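Local coordinates for tail spike protein (Acinetobacter phage vB_AbaP_AS12, PDB 6EU4) that probably recognises, and perhaps cleaves, the surface polysaccharide of Acinetobacter baumannii as the trimeric tailspike of the phage, at residues 294-300 with 322-328; 346-352 with 382-388; 409-415 with 445-451. One frame throughout, in Å; residues are numbered along the deposited sequence.

In the fold
The three contacts follow one another along the chain. Each joins two parallel, stacked chain segments, and together they climb what is consistent with a right-handed parallel beta-helix, the usual body of a phage tailspike. Contacts 1 and 2 have centres 10 Å apart and touch directly. Met324 O lies 2.9 Å from Ser348 N, a probable hydrogen bond, so 346-352 lies next to 322-328. Contact 3 lies about 20 Å from contact 2 and about 25 Å from contact 1, centre to centre. It meets contact 2 where Leu383 CD1 is 4.1 Å from Phe415 CZ. Contacts 1 and 2 both face the second subunit.

Contact 1 of 3, residues 294-300 with 322-328; sequences CTMISCG and VTMVTCM
The selenomethionine Met296 lies alongside Met324, also selenomethionine, and the two side chains point the same way. Met296 SE rests 4.1 Å from Met324 CG. The Met296 chain bends at its last torsion (chi3 63°), while that of Met324 stays extended. Met296 SE also reaches Val322 CG1. On the same face Cys294 CB meets Val322 CG2 at 4.0 Å. Phe273 of strand 268-274 covers Cys294 and Met296, and Phe315 and Ile317 of strand 311-318 cover Met324.

The backbones run parallel in exact register from Cys294 opposite Val322 to Ile297 opposite Val325. Met296 N gives a nearly straight bond to Thr323 O (2.8 Å, 175°), and Met296 O receives Val325 N. This is consistent with the stacking of like residues on successive coils of a parallel beta-helix. Both chains then turn with positive phi, at Ser298 and Thr326.

Past this turn a thiol takes part. Cys327 SG sits beside its own backbone N (chi1 -67°) and accepts a hydrogen bond from Cys299 N at 3.5 Å. The same sulfur packs against Met296 CB at 3.9 Å and Cys299 CB at 4.0 Å. Cys299 O in turn accepts from Met328 N at 2.8 Å.

The face bearing Thr295, Ile297, Thr323 and Val325 looks toward the other subunits. Ser298 OG and Thr326 OG1 both hydrogen-bond to Thr295 OG1 of the second subunit, while Thr323 OG1 bonds to Thr326 of the third and Ile297 packs on Ile297 of that chain.

Contact 2 of 3, residues 346-352 with 382-388; sequences NISNFNG and KLTGGSF
Phe350 and Phe388 meet through rings that are almost parallel, at 2°, but slid apart. Their centroids are 5.5 Å apart, so the rings barely overlap. The closest touch is Phe388 CZ on Phe350 CB, at 3.6 Å. Ile347 CG2 comes to the edge of the Phe388 ring, near its plane. Ile347 also lies alongside Leu383, with CD1 4.1 Å from Leu383 CD2. These apolar groups turn inward, where Phe373 covers Ile347 and Leu383, and Phe337 meets Phe350 edge-to-face.

At the opposite face, Asn346 and Thr384 come together, with OD1 of Asn346 3.2 Å from Thr384 OG1. The Asn346 amide swings over to the neighbouring strand with CG anti to its own N (chi1 -174°). One water takes protons from Asn346 ND2 and Lys382 NZ and also bonds to Thr384 OG1, tying three side chains together. A second water bonds to Gly352 O and, in the conformer described, to Ser387 OG.

The backbones hold these groups in place. Ile347 N bonds to Lys382 O at 2.9 Å, and Asn349 N to Thr384 O at 2.8 Å. Both segments break at the same turn, consistent with neighbouring coils of a parallel beta-helix. Just past the turn, Ser387 N approaches Phe350 O from above the carbonyl plane, 39° out of it. A third water, at the turn, accepts from Phe350 N at 3.1 Å. Further out, Asn349 bonds to Asn321 and Thr323 of the second subunit, and Gly386 N to Glu344 of that subunit.

The contact thus has an apolar face of Ile347, Leu383, Phe350 and Phe388. Its polar face is partly watered and partly met by the second subunit.

Contact 3 of 3, residues 409-415 with 445-451; sequences VEGGSVF and YTTNASV
Tyr445 places its CB 3.9 Å from Val409 CB, so the two strand ends start side by side. Its ring turns away from Val409, and one face carries Val451 CG2, offset toward the rim. The hydroxyl is held by Asp462. Thr446 follows, and its N bonds to Val409 O at 3.0 Å. Thr446 CG2 packs on Glu410 CB at 3.7 Å. The Thr446 hydroxyl, between its own N and carbonyl carbon (chi1 65°), shares a water with Gly411 N.

Asn448 meets the tight turn of the first segment. That turn is a type I' beta turn from Glu410 to Ser413, with Gly411 and Gly412 at its positive-phi positions. Glu410 O closes it by accepting from both Ser413 N and Ser413 OG. Asn448 O takes the N-H of Gly412 at 2.7 Å, with the donor 37° out of the carbonyl plane.

Ala449 CB lies 3.4 Å from Val409 O and also near Ser413 O, and it touches Val409 CG1. Ser450 restores the parallel pairing: its N binds Ser413 O, and its O receives Phe415 N at 3.1 Å. Such pairing, interrupted by the turn, is consistent with successive coils of a parallel beta-helix. Ser450 CB packs on Val414 CG2, while its hydroxyl turns to Lys465 N. Val451 CG1 reaches back to Val409 CG2.

Around the contact, Val381 and Leu383 of strand 380-384 and Val375 of strand 371-376 receive Phe415. Ile430 and Ile432 of strand 430-432 pack against Tyr445.

Contact 1 of 3, residues 294-300 with 322-328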
loop_
_atom_site.group_PDB
_atom_site.type_symbol
_atom_site.label_atom_id
_atom_site.label_comp_id
_atom_site.label_asym_id
_atom_site.label_seq_id
_atom_site.Cartn_x
_atom_site.Cartn_y
_atom_site.Cartn_z
ATOM N N CYS A 294 -3.329 10.776 -3.754
ATOM C CA CYS A 294 -4.144 10.604 -2.558
ATOM C C CYS A 294 -4.107 9.165 -2.059
ATOM O O CYS A 294 -4.342 8.229 -2.832
ATOM C CB CYS A 294 -5.585 10.997 -2.866
ATOM S SG CYS A 294 -6.737 10.694 -1.528
ATOM N N THR A 295 -3.825 8.988 -0.771
ATOM C CA THR A 295 -3.818 7.670 -0.157
ATOM C C THR A 295 -4.812 7.659 0.992
ATOM O O THR A 295 -4.784 8.554 1.855
ATOM C CB THR A 295 -2.425 7.273 0.366
ATOM O OG1 THR A 295 -1.423 7.389 -0.664
ATOM C CG2 THR A 295 -2.434 5.822 0.850
HETATM N N MSE A 296 -5.644 6.614 1.031
HETATM C CA MSE A 296 -6.529 6.325 2.158
HETATM C C MSE A 296 -6.088 5.018 2.794
HETATM O O MSE A 296 -5.921 4.023 2.088
HETATM C CB MSE A 296 -7.977 6.244 1.675
HETATM C CG MSE A 296 -8.418 7.504 0.951
HETATM SE SE MSE A 296 -10.167 7.148 0.105
HETATM C CE MSE A 296 -11.180 6.834 1.679
ATOM N N ILE A 297 -5.855 5.020 4.114
ATOM C CA ILE A 297 -5.378 3.850 4.848
ATOM C C ILE A 297 -6.370 3.526 5.951
ATOM O O ILE A 297 -6.609 4.356 6.838
ATOM C CB ILE A 297 -3.981 4.101 5.437
ATOM C CG1 ILE A 297 -2.984 4.349 4.318
ATOM C CG2 ILE A 297 -3.509 2.942 6.306
ATOM C CD1 ILE A 297 -1.764 5.073 4.807
ATOM N N SER A 298 -6.925 2.321 5.906
ATOM C CA SER A 298 -7.816 1.813 6.954
ATOM C C SER A 298 -8.876 2.857 7.322
ATOM O O SER A 298 -9.156 3.144 8.491
ATOM C CB SER A 298 -7.003 1.339 8.168
ATOM O OG SER A 298 -6.274 0.152 7.861
ATOM N N CYS A 299 -9.482 3.415 6.288
ATOM C CA CYS A 299 -10.624 4.302 6.430
ATOM C C CYS A 299 -11.909 3.496 6.315
ATOM O O CYS A 299 -11.918 2.374 5.819
ATOM C CB CYS A 299 -10.619 5.385 5.369
ATOM S SG CYS A 299 -9.179 6.515 5.485
ATOM N N GLY A 300 -13.002 4.091 6.794
ATOM C CA GLY A 300 -14.290 3.438 6.785
ATOM C C GLY A 300 -15.385 4.371 6.314
ATOM O O GLY A 300 -15.208 5.592 6.220
ATOM N N VAL A 322 -5.934 7.680 -6.717
ATOM C CA VAL A 322 -6.224 7.359 -5.323
ATOM C C VAL A 322 -5.868 5.903 -5.078
ATOM O O VAL A 322 -6.189 5.034 -5.896
ATOM C CB VAL A 322 -7.714 7.570 -4.978
ATOM C CG1 VAL A 322 -8.022 7.148 -3.545
ATOM C CG2 VAL A 322 -8.148 9.026 -5.239
ATOM N N THR A 323 -5.233 5.637 -3.937
ATOM C CA THR A 323 -4.989 4.282 -3.459
ATOM C C THR A 323 -5.723 4.107 -2.144
ATOM O O THR A 323 -5.568 4.942 -1.240
ATOM C CB THR A 323 -3.499 4.001 -3.223
ATOM O OG1 THR A 323 -2.750 4.168 -4.431
ATOM C CG2 THR A 323 -3.294 2.574 -2.739
HETATM N N MSE A 324 -6.500 3.025 -2.037
HETATM C CA MSE A 324 -7.213 2.675 -0.820
HETATM C C MSE A 324 -6.606 1.395 -0.263
HETATM O O MSE A 324 -6.679 0.342 -0.900
HETATM C CB MSE A 324 -8.710 2.477 -1.090
HETATM C CG MSE A 324 -9.365 3.616 -1.754
HETATM SE SE MSE A 324 -11.292 3.261 -1.813
HETATM C CE MSE A 324 -11.753 4.750 -2.957
ATOM N N VAL A 325 -5.997 1.485 0.911
ATOM C CA VAL A 325 -5.259 0.380 1.515
ATOM C C VAL A 325 -6.060 -0.115 2.717
ATOM O O VAL A 325 -6.171 0.586 3.730
ATOM C CB VAL A 325 -3.845 0.809 1.933
ATOM C CG1 VAL A 325 -3.034 -0.398 2.354
ATOM C CG2 VAL A 325 -3.163 1.532 0.802
ATOM N N THR A 326 -6.587 -1.329 2.605
ATOM C CA THR A 326 -7.368 -1.996 3.646
ATOM C C THR A 326 -8.484 -1.097 4.199
ATOM O O THR A 326 -8.686 -1.006 5.412
ATOM C CB THR A 326 -6.466 -2.508 4.785
ATOM O OG1 THR A 326 -5.083 -2.504 4.394
ATOM C CG2 THR A 326 -6.807 -3.956 5.116
ATOM N N CYS A 327 -9.234 -0.457 3.297
ATOM C CA CYS A 327 -10.388 0.354 3.666
ATOM C C CYS A 327 -11.647 -0.507 3.751
ATOM O O CYS A 327 -11.684 -1.661 3.305
ATOM C CB CYS A 327 -10.560 1.516 2.681
ATOM S SG CYS A 327 -9.164 2.724 2.831
HETATM N N MSE A 328 -12.688 0.077 4.337
HETATM C CA MSE A 328 -13.948 -0.629 4.587
HETATM C C MSE A 328 -15.170 0.225 4.308
HETATM O O MSE A 328 -15.108 1.454 4.262
HETATM C CB MSE A 328 -14.026 -1.113 6.040
HETATM C CG MSE A 328 -12.906 -2.025 6.429
HETATM SE SE MSE A 328 -13.243 -2.846 8.164
HETATM C CE MSE A 328 -14.856 -3.879 7.755
#

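Contact 2 of 3, residues 346-352 with 382-388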
loop_
_atom_site.group_PDB
_atom_site.type_symbol
_atom_site.label_atom_id
_atom_site.label_comp_id
_atom_site.label_asym_id
_atom_site.label_seq_id
_atom_site.Cartn_x
_atom_site.Cartn_y
_atom_site.Cartn_z
ATOM N N ASN A 346 -6.669 2.300 -7.150
ATOM C CA ASN A 346 -6.229 0.973 -6.743
ATOM C C ASN A 346 -6.866 0.695 -5.400
ATOM O O ASN A 346 -6.583 1.400 -4.428
ATOM C CB ASN A 346 -4.715 0.894 -6.637
ATOM C CG ASN A 346 -4.237 -0.521 -6.362
ATOM O OD1 ASN A 346 -5.034 -1.433 -6.098
ATOM N ND2 ASN A 346 -2.942 -0.731 -6.500
ATOM N N ILE A 347 -7.735 -0.304 -5.351
ATOM C CA ILE A 347 -8.457 -0.667 -4.130
ATOM C C ILE A 347 -7.860 -1.989 -3.659
ATOM O O ILE A 347 -8.118 -3.040 -4.263
ATOM C CB ILE A 347 -9.966 -0.779 -4.376
ATOM C CG1 ILE A 347 -10.509 0.531 -4.998
ATOM C CG2 ILE A 347 -10.673 -1.097 -3.102
ATOM C CD1 ILE A 347 -11.974 0.523 -5.272
ATOM N N SER A 348 -7.063 -1.956 -2.591
ATOM C CA SER A 348 -6.293 -3.119 -2.156
ATOM C C SER A 348 -6.836 -3.628 -0.827
ATOM O O SER A 348 -6.886 -2.886 0.163
ATOM C CB SER A 348 -4.796 -2.795 -2.038
ATOM O OG SER A 348 -4.503 -2.024 -0.886
ATOM N N ASN A 349 -7.239 -4.899 -0.811
ATOM C CA ASN A 349 -7.698 -5.567 0.411
ATOM C C ASN A 349 -8.847 -4.812 1.079
ATOM O O ASN A 349 -8.888 -4.657 2.296
ATOM C CB ASN A 349 -6.513 -5.742 1.362
ATOM C CG ASN A 349 -6.703 -6.850 2.364
ATOM O OD1 ASN A 349 -7.735 -7.504 2.407
ATOM N ND2 ASN A 349 -5.667 -7.080 3.184
ATOM N N PHE A 350 -9.807 -4.375 0.271
ATOM C CA PHE A 350 -11.040 -3.786 0.786
ATOM C C PHE A 350 -11.848 -4.828 1.551
ATOM O O PHE A 350 -11.716 -6.040 1.355
ATOM C CB PHE A 350 -11.884 -3.206 -0.359
ATOM C CG PHE A 350 -12.822 -2.115 0.070
ATOM C CD1 PHE A 350 -12.370 -0.814 0.175
ATOM C CD2 PHE A 350 -14.155 -2.388 0.379
ATOM C CE1 PHE A 350 -13.198 0.209 0.587
ATOM C CE2 PHE A 350 -15.003 -1.362 0.788
ATOM C CZ PHE A 350 -14.530 -0.068 0.899
ATOM N N ASN A 351 -12.690 -4.343 2.469
ATOM C CA ASN A 351 -13.623 -5.225 3.155
ATOM C C ASN A 351 -14.936 -4.441 3.222
ATOM O O ASN A 351 -15.103 -3.543 4.062
ATOM C CB ASN A 351 -13.081 -5.647 4.519
ATOM C CG ASN A 351 -13.960 -6.651 5.235
ATOM O OD1 ASN A 351 -15.160 -6.760 4.974
ATOM N ND2 ASN A 351 -13.364 -7.374 6.189
ATOM N N GLY A 352 -15.828 -4.722 2.277
ATOM C CA GLY A 352 -17.088 -4.005 2.145
ATOM C C GLY A 352 -18.254 -4.920 2.494
ATOM O O GLY A 352 -18.343 -6.049 2.003
ATOM N N LYS A 382 -8.473 -1.002 -10.283
ATOM C CA LYS A 382 -7.993 -2.350 -9.996
ATOM C C LYS A 382 -8.448 -2.783 -8.616
ATOM O O LYS A 382 -8.281 -2.039 -7.643
ATOM C CB LYS A 382 -6.469 -2.435 -10.059
ATOM C CG LYS A 382 -5.960 -3.821 -9.717
ATOM C CD LYS A 382 -4.473 -3.889 -9.955
ATOM C CE LYS A 382 -3.921 -5.306 -9.752
ATOM N NZ LYS A 382 -2.417 -5.315 -9.733
ATOM N N LEU A 383 -8.986 -4.001 -8.535
ATOM C CA LEU A 383 -9.313 -4.636 -7.263
ATOM C C LEU A 383 -8.206 -5.634 -6.966
ATOM O O LEU A 383 -8.114 -6.684 -7.611
ATOM C CB LEU A 383 -10.676 -5.317 -7.313
ATOM C CG LEU A 383 -11.824 -4.464 -7.888
ATOM C CD1 LEU A 383 -13.130 -5.193 -7.776
ATOM C CD2 LEU A 383 -11.921 -3.121 -7.209
ATOM N N THR A 384 -7.340 -5.270 -6.028
ATOM C CA THR A 384 -6.237 -6.115 -5.576
ATOM C C THR A 384 -6.729 -6.842 -4.334
ATOM O O THR A 384 -6.732 -6.282 -3.241
ATOM C CB THR A 384 -5.002 -5.272 -5.277
ATOM O OG1 THR A 384 -4.628 -4.551 -6.464
ATOM C CG2 THR A 384 -3.840 -6.144 -4.837
ATOM N N GLY A 385 -7.135 -8.089 -4.508
ATOM C CA GLY A 385 -7.811 -8.808 -3.449
ATOM C C GLY A 385 -9.069 -8.087 -3.006
ATOM O O GLY A 385 -9.788 -7.476 -3.805
ATOM N N GLY A 386 -9.340 -8.168 -1.713
ATOM C CA GLY A 386 -10.535 -7.591 -1.148
ATOM C C GLY A 386 -11.714 -8.548 -1.147
ATOM O O GLY A 386 -11.729 -9.599 -1.802
ATOM N N SER A 387 -12.705 -8.145 -0.365
ATOM C CA SER A 387 -13.969 -8.855 -0.242
ATOM C C SER A 387 -15.079 -7.822 -0.336
ATOM O O SER A 387 -15.072 -6.820 0.389
ATOM C CB SER A 387 -14.060 -9.637 1.074
ATOM O OG SER A 387 -14.064 -8.768 2.179
ATOM N N PHE A 388 -16.014 -8.051 -1.250
ATOM C CA PHE A 388 -17.064 -7.069 -1.559
ATOM C C PHE A 388 -18.437 -7.687 -1.363
ATOM O O PHE A 388 -18.864 -8.542 -2.154
ATOM C CB PHE A 388 -16.897 -6.546 -2.973
ATOM C CG PHE A 388 -15.635 -5.758 -3.163
ATOM C CD1 PHE A 388 -14.457 -6.393 -3.529
ATOM C CD2 PHE A 388 -15.617 -4.388 -2.930
ATOM C CE1 PHE A 388 -13.293 -5.667 -3.702
ATOM C CE2 PHE A 388 -14.464 -3.665 -3.075
ATOM C CZ PHE A 388 -13.290 -4.299 -3.452
HETATM O O HOH W 1 -2.080 -3.874 -7.003
HETATM O O HOH W 2 -9.808 -4.771 -2.808
HETATM O O HOH W 3 -17.097 -8.449 2.745
#

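Contact 3 of 3, residues 409-415 with 445-451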
loop_
_atom_site.group_PDB
_atom_site.type_symbol
_atom_site.label_atom_id
_atom_site.label_comp_id
_atom_site.label_asym_id
_atom_site.label_seq_id
_atom_site.Cartn_x
_atom_site.Cartn_y
_atom_site.Cartn_z
ATOM N N VAL A 409 -17.474 -0.616 -18.061
ATOM C CA VAL A 409 -16.148 -0.129 -18.407
ATOM C C VAL A 409 -16.210 0.433 -19.818
ATOM O O VAL A 409 -16.526 -0.297 -20.762
ATOM C CB VAL A 409 -15.085 -1.243 -18.313
ATOM C CG1 VAL A 409 -13.694 -0.643 -18.341
ATOM C CG2 VAL A 409 -15.275 -2.093 -17.053
ATOM N N GLU A 410 -15.888 1.719 -19.974
ATOM C CA GLU A 410 -16.046 2.367 -21.272
ATOM C C GLU A 410 -15.009 3.461 -21.491
ATOM O O GLU A 410 -14.257 3.850 -20.590
ATOM C CB GLU A 410 -17.464 2.952 -21.420
ATOM C CG GLU A 410 -17.708 4.233 -20.645
ATOM C CD GLU A 410 -17.348 5.495 -21.425
ATOM O OE1 GLU A 410 -16.512 6.285 -20.934
ATOM O OE2 GLU A 410 -17.875 5.695 -22.544
ATOM N N GLY A 411 -14.986 3.966 -22.728
ATOM C CA GLY A 411 -14.247 5.172 -23.067
ATOM C C GLY A 411 -12.751 5.112 -22.795
ATOM O O GLY A 411 -12.177 6.061 -22.243
ATOM N N GLY A 412 -12.104 4.023 -23.208
ATOM C CA GLY A 412 -10.680 3.850 -23.022
ATOM C C GLY A 412 -10.267 3.379 -21.645
ATOM O O GLY A 412 -9.064 3.284 -21.378
ATOM N N SER A 413 -11.219 3.085 -20.764
ATOM C CA SER A 413 -10.913 2.677 -19.398
ATOM C C SER A 413 -10.415 1.237 -19.339
ATOM O O SER A 413 -10.568 0.453 -20.278
ATOM C CB SER A 413 -12.137 2.813 -18.517
ATOM O OG SER A 413 -12.541 4.175 -18.435
ATOM N N VAL A 414 -9.820 0.896 -18.202
ATOM C CA VAL A 414 -9.392 -0.467 -17.909
ATOM C C VAL A 414 -9.845 -0.809 -16.499
ATOM O O VAL A 414 -9.784 0.030 -15.591
ATOM C CB VAL A 414 -7.874 -0.650 -18.090
ATOM C CG1 VAL A 414 -7.093 0.249 -17.165
ATOM C CG2 VAL A 414 -7.492 -2.111 -17.891
ATOM N N PHE A 415 -10.337 -2.036 -16.336
ATOM C CA PHE A 415 -10.853 -2.561 -15.078
ATOM C C PHE A 415 -10.188 -3.907 -14.834
ATOM O O PHE A 415 -10.210 -4.775 -15.712
ATOM C CB PHE A 415 -12.379 -2.721 -15.149
ATOM C CG PHE A 415 -13.017 -3.263 -13.896
ATOM C CD1 PHE A 415 -12.931 -2.574 -12.690
ATOM C CD2 PHE A 415 -13.752 -4.439 -13.936
ATOM C CE1 PHE A 415 -13.564 -3.054 -11.545
ATOM C CE2 PHE A 415 -14.374 -4.924 -12.796
ATOM C CZ PHE A 415 -14.275 -4.238 -11.599
ATOM N N TYR A 445 -18.321 -4.273 -20.869
ATOM C CA TYR A 445 -17.341 -3.307 -21.355
ATOM C C TYR A 445 -17.567 -3.036 -22.831
ATOM O O TYR A 445 -18.152 -3.849 -23.546
ATOM C CB TYR A 445 -15.918 -3.782 -21.091
ATOM C CG TYR A 445 -15.529 -5.110 -21.725
ATOM C CD1 TYR A 445 -15.867 -6.317 -21.119
ATOM C CD2 TYR A 445 -14.791 -5.153 -22.894
ATOM C CE1 TYR A 445 -15.516 -7.516 -21.677
ATOM C CE2 TYR A 445 -14.424 -6.364 -23.468
ATOM C CZ TYR A 445 -14.789 -7.545 -22.846
ATOM O OH TYR A 445 -14.434 -8.735 -23.421
ATOM N N THR A 446 -17.137 -1.858 -23.271
ATOM C CA THR A 446 -17.302 -1.488 -24.671
ATOM C C THR A 446 -16.107 -1.923 -25.510
ATOM O O THR A 446 -15.069 -2.348 -25.006
ATOM C CB THR A 446 -17.505 0.021 -24.805
ATOM O OG1 THR A 446 -16.304 0.683 -24.386
ATOM C CG2 THR A 446 -18.674 0.506 -23.937
ATOM N N THR A 447 -16.258 -1.785 -26.836
ATOM C CA THR A 447 -15.169 -2.153 -27.727
ATOM C C THR A 447 -13.954 -1.239 -27.583
ATOM O O THR A 447 -12.880 -1.589 -28.068
ATOM C CB THR A 447 -15.638 -2.158 -29.196
ATOM O OG1 THR A 447 -16.265 -0.922 -29.500
ATOM C CG2 THR A 447 -16.628 -3.259 -29.431
ATOM N N ASN A 448 -14.150 -0.078 -26.960
ATOM C CA ASN A 448 -13.104 0.868 -26.611
ATOM C C ASN A 448 -12.932 0.840 -25.101
ATOM O O ASN A 448 -13.208 1.826 -24.411
ATOM C CB ASN A 448 -13.456 2.269 -27.101
ATOM C CG ASN A 448 -12.367 3.281 -26.806
ATOM O OD1 ASN A 448 -11.193 2.939 -26.725
ATOM N ND2 ASN A 448 -12.760 4.538 -26.646
ATOM N N ALA A 449 -12.593 -0.332 -24.582
ATOM C CA ALA A 449 -12.249 -0.478 -23.177
ATOM C C ALA A 449 -11.431 -1.750 -23.051
ATOM O O ALA A 449 -11.356 -2.562 -23.977
ATOM C CB ALA A 449 -13.499 -0.551 -22.295
ATOM N N SER A 450 -10.810 -1.908 -21.888
ATOM C CA SER A 450 -9.995 -3.070 -21.586
ATOM C C SER A 450 -10.389 -3.652 -20.236
ATOM O O SER A 450 -10.745 -2.923 -19.308
ATOM C CB SER A 450 -8.506 -2.716 -21.567
ATOM O OG SER A 450 -8.067 -2.304 -22.879
ATOM N N VAL A 451 -10.282 -4.977 -20.139
ATOM C CA VAL A 451 -10.552 -5.692 -18.897
ATOM C C VAL A 451 -9.503 -6.775 -18.695
ATOM O O VAL A 451 -8.989 -7.368 -19.648
ATOM C CB VAL A 451 -11.961 -6.323 -18.868
ATOM C CG1 VAL A 451 -13.048 -5.243 -18.921
ATOM C CG2 VAL A 451 -12.142 -7.304 -20.015
HETATM O O HOH W 4 -16.678 3.403 -25.062
#